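Local coordinates for glycerate dehydrogenase (Bacillus sp. 5mfcol3.1, PDB 6P2I) that reduces acyclic imino acids asymmetrically with NADPH, as an imine reductase of the D-isomer specific 2-hydroxyacid dehydrogenase family, at the interface of chains A and B. Residues are numbered along the deposited sequence; one frame, centred on the assembly and turned at random. Chains: chain A/B, Glycerate dehydrogenase.

The interface of chains A and B. Residues chain A 111, 115, 138-141, 164; chain B 100, 104, 279, 281.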
ATOM      1  N   PHE A 111       1.162  -1.481  -3.820  1.00 18.47           N
ATOM      2  CA  PHE A 111       1.504  -2.488  -2.819  1.00 20.89           C
ATOM      3  C   PHE A 111       0.569  -3.692  -2.902  1.00 19.75           C
ATOM      4  O   PHE A 111       1.010  -4.833  -2.757  1.00 22.36           O
ATOM      5  CB  PHE A 111       1.453  -1.864  -1.421  1.00 21.25           C
ATOM      6  CG  PHE A 111       2.672  -1.048  -1.060  1.00 19.31           C
ATOM      7  CD1 PHE A 111       3.962  -1.555  -1.248  1.00 21.83           C
ATOM      8  CD2 PHE A 111       2.529   0.226  -0.521  1.00 19.63           C
ATOM      9  CE1 PHE A 111       5.082  -0.786  -0.911  1.00 20.57           C
ATOM     10  CE2 PHE A 111       3.622   0.991  -0.192  1.00 21.10           C
ATOM     11  CZ  PHE A 111       4.908   0.479  -0.371  1.00 21.30           C
ATOM     12  N   ARG A 115       2.477  -7.131  -3.505  1.00 19.85           N
ATOM     13  CA  ARG A 115       2.468  -8.113  -2.431  1.00 20.06           C
ATOM     14  C   ARG A 115       1.384  -9.163  -2.628  1.00 22.69           C
ATOM     15  O   ARG A 115       1.243 -10.054  -1.781  1.00 23.56           O
ATOM     16  CB  ARG A 115       2.285  -7.406  -1.070  1.00 19.28           C
ATOM     17  CG  ARG A 115       3.330  -6.332  -0.720  1.00 21.62           C
ATOM     18  CD  ARG A 115       4.708  -6.927  -0.852  1.00 21.68           C
ATOM     19  NE  ARG A 115       5.827  -6.046  -0.517  1.00 22.12           N
ATOM     20  CZ  ARG A 115       6.619  -6.207   0.550  1.00 22.42           C
ATOM     21  NH1 ARG A 115       6.362  -7.139   1.445  1.00 19.46           N
ATOM     22  NH2 ARG A 115       7.665  -5.416   0.732  1.00 20.25           N
ATOM     23  N   SER A 138       8.967  -7.436  -5.155  1.00 24.96           N
ATOM     24  CA  SER A 138      10.025  -6.453  -5.311  1.00 22.48           C
ATOM     25  C   SER A 138       9.796  -5.312  -4.334  1.00 21.25           C
ATOM     26  O   SER A 138       8.658  -4.852  -4.151  1.00 24.71           O
ATOM     27  CB  SER A 138      10.073  -5.902  -6.741  1.00 28.26           C
ATOM     28  OG  SER A 138      10.590  -6.860  -7.638  1.00 31.91           O
ATOM     29  N   GLU A 139      10.874  -4.864  -3.698  1.00 18.89           N
ATOM     30  CA  GLU A 139      10.813  -3.607  -2.963  1.00 19.60           C
ATOM     31  C   GLU A 139      10.650  -2.469  -3.952  1.00 22.12           C
ATOM     32  O   GLU A 139      11.219  -2.503  -5.046  1.00 24.08           O
ATOM     33  CB  GLU A 139      12.077  -3.395  -2.133  1.00 19.09           C
ATOM     34  CG  GLU A 139      12.166  -4.376  -0.965  1.00 20.58           C
ATOM     35  CD  GLU A 139      13.558  -4.521  -0.373  1.00 23.90           C
ATOM     36  OE1 GLU A 139      13.775  -5.529   0.332  1.00 22.93           O
ATOM     37  OE2 GLU A 139      14.436  -3.645  -0.589  1.00 25.94           O
ATOM     38  N   ILE A 140       9.861  -1.459  -3.576  1.00 18.87           N
ATOM     39  CA  ILE A 140       9.738  -0.304  -4.460  1.00 19.59           C
ATOM     40  C   ILE A 140      10.874   0.694  -4.264  1.00 20.17           C
ATOM     41  O   ILE A 140      11.136   1.501  -5.167  1.00 19.05           O
ATOM     42  CB  ILE A 140       8.366   0.389  -4.315  1.00 20.13           C
ATOM     43  CG1 ILE A 140       8.216   1.165  -2.995  1.00 18.30           C
ATOM     44  CG2 ILE A 140       7.230  -0.624  -4.520  1.00 19.45           C
ATOM     45  CD1 ILE A 140       6.861   2.001  -2.946  1.00 19.41           C
ATOM     46  N   ARG A 141      11.592   0.643  -3.140  1.00 18.08           N
ATOM     47  CA  ARG A 141      12.721   1.543  -2.976  1.00 18.21           C
ATOM     48  C   ARG A 141      13.731   1.300  -4.093  1.00 24.70           C
ATOM     49  O   ARG A 141      13.982   0.155  -4.487  1.00 25.88           O
ATOM     50  CB  ARG A 141      13.375   1.346  -1.604  1.00 20.87           C
ATOM     51  CG  ARG A 141      14.642   2.178  -1.411  1.00 23.59           C
ATOM     52  CD  ARG A 141      15.268   1.957  -0.046  1.00 24.85           C
ATOM     53  NE  ARG A 141      16.560   2.624   0.077  1.00 37.34           N
ATOM     54  CZ  ARG A 141      16.853   3.526   1.007  1.00 56.43           C
ATOM     55  NH1 ARG A 141      15.951   3.861   1.917  1.00 61.66           N
ATOM     56  NH2 ARG A 141      18.057   4.081   1.042  1.00 61.17           N
ATOM     57  N   PHE A 164      10.177   7.789  -0.563  1.00 49.14           N
ATOM     58  CA  PHE A 164      10.430   6.350  -0.590  1.00 42.19           C
ATOM     59  C   PHE A 164      11.793   6.026  -1.188  1.00 43.30           C
ATOM     60  O   PHE A 164      12.163   4.846  -1.237  1.00 46.82           O
ATOM     61  CB  PHE A 164       9.374   5.623  -1.416  1.00 43.72           C
ATOM     62  CG  PHE A 164       8.366   4.852  -0.613  1.00 34.77           C
ATOM     63  CD1 PHE A 164       8.694   3.651  -0.022  1.00 38.90           C
ATOM     64  CD2 PHE A 164       7.059   5.315  -0.502  1.00 32.50           C
ATOM     65  CE1 PHE A 164       7.755   2.944   0.692  1.00 33.86           C
ATOM     66  CE2 PHE A 164       6.116   4.607   0.207  1.00 40.54           C
ATOM     67  CZ  PHE A 164       6.463   3.417   0.807  1.00 44.12           C
TER
ATOM     68  N   GLN B 100      13.932  -3.401   4.702  1.00 19.26           N
ATOM     69  CA  GLN B 100      13.162  -2.638   3.715  1.00 18.55           C
ATOM     70  C   GLN B 100      11.904  -3.385   3.310  1.00 20.38           C
ATOM     71  O   GLN B 100      10.832  -2.778   3.171  1.00 18.82           O
ATOM     72  CB  GLN B 100      14.000  -2.324   2.471  1.00 16.87           C
ATOM     73  CG  GLN B 100      13.268  -1.378   1.482  1.00 18.80           C
ATOM     74  CD  GLN B 100      13.079   0.012   2.045  1.00 23.67           C
ATOM     75  OE1 GLN B 100      13.865   0.473   2.879  1.00 22.60           O
ATOM     76  NE2 GLN B 100      12.026   0.698   1.593  1.00 18.00           N
ATOM     77  N   GLU B 104       8.136  -1.855   3.963  1.00 16.13           N
ATOM     78  CA  GLU B 104       7.152  -1.623   2.908  1.00 14.89           C
ATOM     79  C   GLU B 104       5.887  -2.442   3.130  1.00 20.34           C
ATOM     80  O   GLU B 104       4.781  -1.963   2.816  1.00 19.54           O
ATOM     81  CB  GLU B 104       7.763  -1.917   1.532  1.00 16.21           C
ATOM     82  CG  GLU B 104       8.866  -0.912   1.154  1.00 20.16           C
ATOM     83  CD  GLU B 104       9.420  -1.086  -0.255  1.00 20.12           C
ATOM     84  OE1 GLU B 104      10.496  -0.504  -0.542  1.00 19.43           O
ATOM     85  OE2 GLU B 104       8.785  -1.784  -1.079  1.00 21.27           O
ATOM     86  N   SER B 279      11.111 -10.273  -0.416  1.00 20.29           N
ATOM     87  CA  SER B 279      11.463  -9.552  -1.630  1.00 20.70           C
ATOM     88  C   SER B 279      12.717 -10.148  -2.262  1.00 22.34           C
ATOM     89  O   SER B 279      13.524 -10.800  -1.594  1.00 21.82           O
ATOM     90  CB  SER B 279      11.695  -8.071  -1.333  1.00 18.16           C
ATOM     91  OG  SER B 279      12.904  -7.888  -0.590  1.00 18.02           O
ATOM     92  N   GLU B 281      15.203  -8.398  -3.131  1.00 19.16           N
ATOM     93  CA  GLU B 281      16.321  -7.709  -2.498  1.00 21.74           C
ATOM     94  C   GLU B 281      16.631  -8.308  -1.133  1.00 18.86           C
ATOM     95  O   GLU B 281      17.806  -8.461  -0.761  1.00 21.34           O
ATOM     96  CB  GLU B 281      15.992  -6.219  -2.369  1.00 20.61           C
ATOM     97  CG  GLU B 281      15.875  -5.487  -3.713  1.00 22.55           C
ATOM     98  CD  GLU B 281      14.508  -5.641  -4.386  1.00 22.70           C
ATOM     99  OE1 GLU B 281      14.381  -5.246  -5.559  1.00 25.62           O
ATOM    100  OE2 GLU B 281      13.570  -6.163  -3.757  1.00 22.86           O
TER
HETATM  101  O   HOH W   1       7.294  -3.895  -1.827  1.00 21.72           O
HETATM  102  O   HOH W   2      13.156  -6.568  -7.506  1.00 33.77           O
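Helix 99-114 of chain B presents B:Glu104 to the loop A:Ser138 to A:Arg141 at a two-fold dimer interface, where the carboxylate caps two successive backbone amides. A:Ile140 N bonds to B:Glu104 OE2 at 2.7 Å through the syn lone pair, nearly straight at 167°. A:Arg141 N reaches OE1 of B:Glu104 at 3.0 Å, also on the syn side but tilted out of the carboxylate plane. On the anti lone pair of OE1 sits B:Gln100 NE2, one helical turn earlier, which donates in its own amide plane and fixes the carboxylate's rotation. B:Gln100 is bent at chi2 (67°), which lays its amide against the extended A:Arg141 chain, crossing it at about a right angle. Water 1 joins B:Glu104 OE2 to A:Ser138 O and to NE and NH2 of A:Arg115, lying at the guanidinium edge; the arginine's charge, 4.2 Å away between its NH2 and B:Glu104 OE2, would favour an ionised carboxylate. Lower down the B:Glu104 stem, CB meets CE1 on the rim of A:Phe111 at 3.8 Å, and CG lies near A:Phe164 CE1. A:Ile140 CD1 covers the centre of the A:Phe164 ring. An alanine in place of B:Glu104 would probably leave the amides of A:Ile140 and A:Arg141 without their acceptor, set the B:Gln100 amide free to turn, and open a gap beside A:Phe164 and A:Ile140. A:Glu139 reaches across from chain A, its extended side chain (chi2 162°) passing between B:Gln100 and B:Glu281 and running opposite to the latter. Its OE1 accepts B:Ser279 OG at 2.7 Å, from above the carboxylate plane, while its backbone N donates to B:Glu281 OE2 at 3.0 Å. Water 2 links B:Glu281 OE1 to A:Ser138 OG. Repeated by symmetry, this polar docking of the loop onto the first turns of two helices likely helps hold the two subunits in register.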